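Local coordinates for UDP-N-Acetylglucosamine 2-Epimerase (Thermus thermophilus, PDB 1V4V), which probably interconverts UDP-N-acetylglucosamine and UDP-N-acetylmannosamine by inverting the sugar at C2, as a two-domain homodimeric epimerase, at residues G368-P371 with E372-L375. Sequence-based numbering, arbitrary orientation.
Sequences GPRP and EDWL
Arg370 reaches forward along an extended, irregular stretch of chain to meet the carboxylate of Asp373, three residues on. The side chain runs out straight to NE, with CG anti to the backbone N (chi1 176°), which carries the guanidinium past Pro371 to the acid. One nitrogen does the gripping: NH1 lies 3.1 Å from Asp373 OD1, the salt-bridge distance, and 3.3 Å from Asp373 OD2, the latter a weak hydrogen bond although its N-H points fairly straight at the oxygen (157°). Arg370 NH2, by contrast, stays 4.0 Å from Asp373 OD1, so the contact is forked from a single nitrogen. The carboxylate meets the guanidinium at its edge, but the two planes stand 84° apart, which rules out a coplanar pairing. NH1 approaches OD1 on the syn side, out of the carboxylate plane. In the GT-B fold, two Rossmann-like domains face each other, and here the C-terminal tail, after helix 353-364, runs beside the outermost strand 171-173 of the seven-stranded parallel sheet. Asp373 OD1 also accepts the backbone N-H of Val173, and Arg370 NH1 makes a weak hydrogen bond to Ile171 O; the ion pair is thereby tied to that strand from both its members. Without the guanidinium, as with an alanine here, the Asp373 carboxylate is likely to lose its charge partner and one restraint on its turning, keeping the bond from Val173 N. Pro371 touches Leu172 of the same strand and Arg359 of helix 353-364, while Glu372 heads away and takes no part in the ion pair.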
ATOM      1  N   GLY A 368      17.472  -3.877  21.393  1.00 44.91           N
ATOM      2  CA  GLY A 368      16.802  -3.354  22.569  1.00 43.84           C
ATOM      3  C   GLY A 368      15.373  -3.843  22.693  1.00 43.09           C
ATOM      4  O   GLY A 368      14.843  -4.449  21.762  1.00 43.98           O
ATOM      5  N   PRO A 369      14.719  -3.595  23.838  1.00 42.48           N
ATOM      6  CA  PRO A 369      13.336  -4.012  24.089  1.00 42.08           C
ATOM      7  C   PRO A 369      12.305  -3.074  23.459  1.00 41.91           C
ATOM      8  O   PRO A 369      12.627  -1.941  23.096  1.00 41.06           O
ATOM      9  CB  PRO A 369      13.260  -4.011  25.610  1.00 42.28           C
ATOM     10  CG  PRO A 369      14.108  -2.832  25.960  1.00 42.26           C
ATOM     11  CD  PRO A 369      15.312  -2.998  25.051  1.00 42.80           C
ATOM     12  N   ARG A 370      11.069  -3.551  23.333  1.00 42.57           N
ATOM     13  CA  ARG A 370       9.994  -2.746  22.756  1.00 42.92           C
ATOM     14  C   ARG A 370       9.565  -1.661  23.730  1.00 43.22           C
ATOM     15  O   ARG A 370       9.183  -1.949  24.864  1.00 42.80           O
ATOM     16  CB  ARG A 370       8.779  -3.620  22.426  1.00 43.40           C
ATOM     17  CG  ARG A 370       7.577  -2.837  21.896  1.00 43.12           C
ATOM     18  CD  ARG A 370       6.373  -3.745  21.681  1.00 44.91           C
ATOM     19  NE  ARG A 370       5.208  -3.034  21.151  1.00 44.84           N
ATOM     20  CZ  ARG A 370       4.565  -2.056  21.784  1.00 47.06           C
ATOM     21  NH1 ARG A 370       3.514  -1.473  21.221  1.00 45.76           N
ATOM     22  NH2 ARG A 370       4.967  -1.654  22.984  1.00 47.67           N
ATOM     23  N   PRO A 371       9.620  -0.392  23.298  1.00 43.34           N
ATOM     24  CA  PRO A 371       9.221   0.710  24.176  1.00 43.70           C
ATOM     25  C   PRO A 371       7.729   0.627  24.467  1.00 43.63           C
ATOM     26  O   PRO A 371       6.987  -0.031  23.737  1.00 42.93           O
ATOM     27  CB  PRO A 371       9.588   1.947  23.360  1.00 42.94           C
ATOM     28  CG  PRO A 371       9.330   1.491  21.954  1.00 43.77           C
ATOM     29  CD  PRO A 371       9.950   0.104  21.950  1.00 42.87           C
ATOM     30  N   GLU A 372       7.293   1.280  25.537  1.00 43.66           N
ATOM     31  CA  GLU A 372       5.880   1.280  25.894  1.00 43.72           C
ATOM     32  C   GLU A 372       5.176   2.382  25.110  1.00 41.30           C
ATOM     33  O   GLU A 372       5.767   3.421  24.826  1.00 40.98           O
ATOM     34  CB  GLU A 372       5.708   1.517  27.398  1.00 46.82           C
ATOM     35  CG  GLU A 372       6.395   0.479  28.270  1.00 51.79           C
ATOM     36  CD  GLU A 372       6.094   0.660  29.746  1.00 55.00           C
ATOM     37  OE1 GLU A 372       6.356   1.761  30.281  1.00 56.96           O
ATOM     38  OE2 GLU A 372       5.596  -0.300  30.374  1.00 56.84           O
ATOM     39  N   ASP A 373       3.915   2.147  24.763  1.00 38.86           N
ATOM     40  CA  ASP A 373       3.127   3.119  24.010  1.00 36.54           C
ATOM     41  C   ASP A 373       2.828   4.385  24.805  1.00 36.51           C
ATOM     42  O   ASP A 373       2.627   4.338  26.020  1.00 34.16           O
ATOM     43  CB  ASP A 373       1.786   2.513  23.584  1.00 36.44           C
ATOM     44  CG  ASP A 373       1.938   1.365  22.610  1.00 37.77           C
ATOM     45  OD1 ASP A 373       2.760   1.476  21.680  0.50 38.12           O
ATOM     46  OD2 ASP A 373       1.216   0.358  22.763  0.50 40.58           O
ATOM     47  N   TRP A 374       2.790   5.510  24.100  1.00 35.89           N
ATOM     48  CA  TRP A 374       2.462   6.790  24.713  1.00 36.23           C
ATOM     49  C   TRP A 374       0.989   6.698  25.092  1.00 37.75           C
ATOM     50  O   TRP A 374       0.188   6.135  24.346  1.00 36.00           O
ATOM     51  CB  TRP A 374       2.668   7.927  23.707  1.00 33.89           C
ATOM     52  CG  TRP A 374       2.081   9.251  24.131  1.00 32.35           C
ATOM     53  CD1 TRP A 374       2.557  10.098  25.093  1.00 32.22           C
ATOM     54  CD2 TRP A 374       0.903   9.874  23.596  1.00 31.65           C
ATOM     55  NE1 TRP A 374       1.749  11.213  25.187  1.00 31.34           N
ATOM     56  CE2 TRP A 374       0.727  11.099  24.280  1.00 30.56           C
ATOM     57  CE3 TRP A 374      -0.020   9.515  22.603  1.00 29.46           C
ATOM     58  CZ2 TRP A 374      -0.336  11.967  24.004  1.00 32.87           C
ATOM     59  CZ3 TRP A 374      -1.079  10.380  22.327  1.00 31.13           C
ATOM     60  CH2 TRP A 374      -1.227  11.593  23.029  1.00 31.71           C
ATOM     61  N   LEU A 375       0.632   7.246  26.246  1.00 40.47           N
ATOM     62  CA  LEU A 375      -0.752   7.209  26.691  1.00 43.56           C
ATOM     63  C   LEU A 375      -1.372   8.596  26.686  1.00 44.70           C
ATOM     64  O   LEU A 375      -0.803   9.539  27.230  1.00 45.23           O
ATOM     65  CB  LEU A 375      -0.837   6.615  28.100  1.00 45.71           C
ATOM     66  CG  LEU A 375      -0.521   5.123  28.227  1.00 47.62           C
ATOM     67  CD1 LEU A 375      -0.482   4.728  29.694  1.00 48.32           C
ATOM     68  CD2 LEU A 375      -1.574   4.314  27.478  1.00 48.44           C
TER